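Local coordinates for protein KLLA0E08119p (Kluyveromyces lactis, PDB 3VA7) that probably uses its biotin cofactor and ATP to carboxylate urea to urea-1-carboxylate, the first step of urea breakdown by the allophanate route, at residues Y682-F687 with P818-P823. Sequence-based numbering, arbitrary orientation.
Sequences YIEQFF and PKYENP
Tyr820 lies across Ile683, Glu684 and Phe687 on one flank of helix 680-688, and no hydrogen bond joins the two segments; the side chain of Tyr820 carries the contact. Starting at the root, Tyr820 CB lies 4.0 Å from the centroid of the Phe687 ring, over its face, a CH-pi contact in which Phe687 CE2 is the atom nearest to Tyr820 CB, at 3.5 Å. From there CG turns between the backbone N and the carbonyl carbon, and this chi1 of 59° sends the ring back from Phe687 toward Ile683 and Glu684. The two aromatic planes are only 17° apart, but the rings are slid so far past each other that they barely overlap, and it is the methylene that meets the phenyl face. Further out, Ile683 CG2 stands over the centre of the Tyr820 ring, 2° off its normal, so all six ring carbons lie at nearly equal range, Tyr820 CE1 at 3.6 Å from Ile683 CG2. In Ile683 the branch methyl CG2, opposite the backbone N, is the one turned to the ring. On the other face the aliphatic CG of Lys819 lies toward the rim, making the ring a layer between methyl and methylene. At the tip, Tyr820 OH passes 3.9 Å from Glu684 CG, and Lys819 NZ gives Tyr820 OH a weak hydrogen bond of 2.9 Å. With an alanine here, the Ile683 methyl would probably lose its aromatic cover and Lys819 NZ its hydroxyl acceptor. Cys669 of strand 662-669 touches both Phe687 and Tyr820, continuing the apolar cluster. In the carboxyltransferase region, helix 680-688, within the range of subdomains A and B, is thus packed against the loop that leads into strand 824-828, an edge strand of a five-stranded antiparallel sheet.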
ATOM      1  N   TYR A 682     -33.242  15.797 -22.580  1.00 42.55           N
ATOM      2  CA  TYR A 682     -32.150  15.768 -21.621  1.00 41.55           C
ATOM      3  C   TYR A 682     -30.772  15.482 -22.263  1.00 41.06           C
ATOM      4  O   TYR A 682     -29.767  16.135 -21.902  1.00 40.30           O
ATOM      5  CB  TYR A 682     -32.423  14.925 -20.367  1.00 40.95           C
ATOM      6  CG  TYR A 682     -31.300  15.159 -19.415  1.00 40.83           C
ATOM      7  CD1 TYR A 682     -31.177  16.379 -18.746  1.00 37.80           C
ATOM      8  CD2 TYR A 682     -30.287  14.207 -19.263  1.00 42.69           C
ATOM      9  CE1 TYR A 682     -30.107  16.634 -17.911  1.00 39.46           C
ATOM     10  CE2 TYR A 682     -29.187  14.459 -18.419  1.00 44.55           C
ATOM     11  CZ  TYR A 682     -29.108  15.676 -17.746  1.00 42.89           C
ATOM     12  OH  TYR A 682     -28.033  15.905 -16.917  1.00 43.62           O
ATOM     13  N   ILE A 683     -30.736  14.541 -23.216  1.00 40.18           N
ATOM     14  CA  ILE A 683     -29.543  14.348 -24.066  1.00 39.45           C
ATOM     15  C   ILE A 683     -29.079  15.637 -24.785  1.00 39.96           C
ATOM     16  O   ILE A 683     -27.873  15.970 -24.802  1.00 39.68           O
ATOM     17  CB  ILE A 683     -29.758  13.246 -25.119  1.00 39.36           C
ATOM     18  CG1 ILE A 683     -30.300  11.967 -24.450  1.00 37.44           C
ATOM     19  CG2 ILE A 683     -28.473  13.034 -25.890  1.00 37.47           C
ATOM     20  CD1 ILE A 683     -30.506  10.738 -25.419  1.00 36.62           C
ATOM     21  N   GLU A 684     -30.028  16.354 -25.383  1.00 40.72           N
ATOM     22  CA  GLU A 684     -29.737  17.682 -25.919  1.00 42.42           C
ATOM     23  C   GLU A 684     -29.180  18.580 -24.834  1.00 42.09           C
ATOM     24  O   GLU A 684     -28.069  19.104 -25.000  1.00 43.00           O
ATOM     25  CB  GLU A 684     -30.964  18.367 -26.530  1.00 43.25           C
ATOM     26  CG  GLU A 684     -31.954  17.441 -27.210  1.00 48.57           C
ATOM     27  CD  GLU A 684     -32.990  18.224 -28.020  1.00 56.39           C
ATOM     28  OE1 GLU A 684     -32.849  19.482 -28.075  1.00 57.68           O
ATOM     29  OE2 GLU A 684     -33.921  17.586 -28.602  1.00 57.75           O
ATOM     30  N   GLN A 685     -29.922  18.760 -23.729  1.00 41.33           N
ATOM     31  CA  GLN A 685     -29.448  19.678 -22.689  1.00 41.25           C
ATOM     32  C   GLN A 685     -28.077  19.263 -22.218  1.00 40.44           C
ATOM     33  O   GLN A 685     -27.275  20.139 -21.902  1.00 41.02           O
ATOM     34  CB  GLN A 685     -30.295  19.684 -21.432  1.00 41.94           C
ATOM     35  CG  GLN A 685     -31.780  19.763 -21.572  1.00 43.38           C
ATOM     36  CD  GLN A 685     -32.407  19.881 -20.203  1.00 44.87           C
ATOM     37  OE1 GLN A 685     -31.854  20.568 -19.320  1.00 47.73           O
ATOM     38  NE2 GLN A 685     -33.551  19.222 -20.005  1.00 43.47           N
ATOM     39  N   PHE A 686     -27.811  17.946 -22.174  1.00 38.56           N
ATOM     40  CA  PHE A 686     -26.535  17.423 -21.687  1.00 37.01           C
ATOM     41  C   PHE A 686     -25.382  18.039 -22.429  1.00 36.94           C
ATOM     42  O   PHE A 686     -24.378  18.383 -21.807  1.00 36.21           O
ATOM     43  CB  PHE A 686     -26.474  15.883 -21.754  1.00 36.34           C
ATOM     44  CG  PHE A 686     -25.138  15.289 -21.333  1.00 33.51           C
ATOM     45  CD1 PHE A 686     -24.871  15.002 -19.984  1.00 34.35           C
ATOM     46  CD2 PHE A 686     -24.147  15.024 -22.270  1.00 30.53           C
ATOM     47  CE1 PHE A 686     -23.638  14.432 -19.553  1.00 27.54           C
ATOM     48  CE2 PHE A 686     -22.911  14.482 -21.879  1.00 29.11           C
ATOM     49  CZ  PHE A 686     -22.667  14.158 -20.505  1.00 30.49           C
ATOM     50  N   PHE A 687     -25.539  18.148 -23.760  1.00 37.45           N
ATOM     51  CA  PHE A 687     -24.496  18.661 -24.672  1.00 37.38           C
ATOM     52  C   PHE A 687     -24.631  20.172 -24.936  1.00 39.00           C
ATOM     53  O   PHE A 687     -23.641  20.830 -25.295  1.00 38.88           O
ATOM     54  CB  PHE A 687     -24.518  17.921 -25.997  1.00 36.09           C
ATOM     55  CG  PHE A 687     -24.095  16.460 -25.920  1.00 34.02           C
ATOM     56  CD1 PHE A 687     -22.760  16.089 -26.077  1.00 32.97           C
ATOM     57  CD2 PHE A 687     -25.044  15.447 -25.792  1.00 34.14           C
ATOM     58  CE1 PHE A 687     -22.358  14.726 -26.070  1.00 33.12           C
ATOM     59  CE2 PHE A 687     -24.662  14.077 -25.765  1.00 34.69           C
ATOM     60  CZ  PHE A 687     -23.320  13.712 -25.902  1.00 31.62           C
ATOM     61  N   PRO A 818     -21.944  17.442 -35.643  1.00 46.15           N
ATOM     62  CA  PRO A 818     -23.027  18.452 -35.598  1.00 46.33           C
ATOM     63  C   PRO A 818     -24.012  18.238 -34.462  1.00 46.24           C
ATOM     64  O   PRO A 818     -24.546  19.199 -33.911  1.00 46.44           O
ATOM     65  CB  PRO A 818     -23.759  18.267 -36.954  1.00 46.45           C
ATOM     66  CG  PRO A 818     -23.144  17.030 -37.609  1.00 46.17           C
ATOM     67  CD  PRO A 818     -21.776  16.889 -37.002  1.00 46.35           C
ATOM     68  N   LYS A 819     -24.255  16.973 -34.132  1.00 45.98           N
ATOM     69  CA  LYS A 819     -25.216  16.572 -33.099  1.00 45.08           C
ATOM     70  C   LYS A 819     -24.766  15.235 -32.462  1.00 43.87           C
ATOM     71  O   LYS A 819     -24.121  14.408 -33.089  1.00 43.41           O
ATOM     72  CB  LYS A 819     -26.587  16.417 -33.752  1.00 45.10           C
ATOM     73  CG  LYS A 819     -27.683  15.881 -32.858  1.00 48.93           C
ATOM     74  CD  LYS A 819     -29.051  15.985 -33.535  1.00 55.95           C
ATOM     75  CE  LYS A 819     -30.179  16.224 -32.509  1.00 58.93           C
ATOM     76  NZ  LYS A 819     -30.778  14.964 -31.974  1.00 61.17           N
ATOM     77  N   TYR A 820     -25.121  15.003 -31.214  1.00 43.00           N
ATOM     78  CA  TYR A 820     -24.802  13.715 -30.596  1.00 41.46           C
ATOM     79  C   TYR A 820     -25.345  12.623 -31.496  1.00 41.06           C
ATOM     80  O   TYR A 820     -26.387  12.794 -32.132  1.00 41.07           O
ATOM     81  CB  TYR A 820     -25.415  13.593 -29.188  1.00 40.32           C
ATOM     82  CG  TYR A 820     -26.892  13.720 -29.195  1.00 35.85           C
ATOM     83  CD1 TYR A 820     -27.703  12.623 -29.453  1.00 34.78           C
ATOM     84  CD2 TYR A 820     -27.496  14.949 -28.930  1.00 37.37           C
ATOM     85  CE1 TYR A 820     -29.131  12.746 -29.452  1.00 35.58           C
ATOM     86  CE2 TYR A 820     -28.901  15.099 -28.924  1.00 35.85           C
ATOM     87  CZ  TYR A 820     -29.702  13.992 -29.183  1.00 36.11           C
ATOM     88  OH  TYR A 820     -31.065  14.164 -29.192  1.00 39.29           O
ATOM     89  N   GLU A 821     -24.648  11.501 -31.532  1.00 39.69           N
ATOM     90  CA  GLU A 821     -25.096  10.395 -32.308  1.00 39.09           C
ATOM     91  C   GLU A 821     -25.625   9.285 -31.385  1.00 39.57           C
ATOM     92  O   GLU A 821     -25.497   9.369 -30.155  1.00 40.59           O
ATOM     93  CB  GLU A 821     -23.961   9.917 -33.187  1.00 38.12           C
ATOM     94  CG  GLU A 821     -22.863   9.234 -32.424  1.00 38.54           C
ATOM     95  CD  GLU A 821     -21.669   8.875 -33.286  1.00 41.70           C
ATOM     96  OE1 GLU A 821     -20.636   8.484 -32.691  1.00 39.46           O
ATOM     97  OE2 GLU A 821     -21.741   8.998 -34.551  1.00 43.70           O
ATOM     98  N   ASN A 822     -26.206   8.244 -31.992  1.00 38.75           N
ATOM     99  CA  ASN A 822     -26.744   7.093 -31.299  1.00 37.31           C
ATOM    100  C   ASN A 822     -25.653   6.134 -30.816  1.00 36.60           C
ATOM    101  O   ASN A 822     -24.879   5.648 -31.613  1.00 37.33           O
ATOM    102  CB  ASN A 822     -27.659   6.377 -32.266  1.00 37.34           C
ATOM    103  CG  ASN A 822     -28.436   5.306 -31.620  1.00 37.23           C
ATOM    104  OD1 ASN A 822     -27.913   4.552 -30.815  1.00 38.58           O
ATOM    105  ND2 ASN A 822     -29.699   5.221 -31.959  1.00 36.66           N
ATOM    106  N   PRO A 823     -25.592   5.838 -29.508  1.00 35.48           N
ATOM    107  CA  PRO A 823     -24.488   5.002 -29.034  1.00 33.97           C
ATOM    108  C   PRO A 823     -24.685   3.525 -29.338  1.00 34.23           C
ATOM    109  O   PRO A 823     -23.744   2.704 -29.153  1.00 33.98           O
ATOM    110  CB  PRO A 823     -24.524   5.199 -27.531  1.00 33.74           C
ATOM    111  CG  PRO A 823     -25.957   5.569 -27.208  1.00 34.79           C
ATOM    112  CD  PRO A 823     -26.558   6.183 -28.445  1.00 35.09           C
TER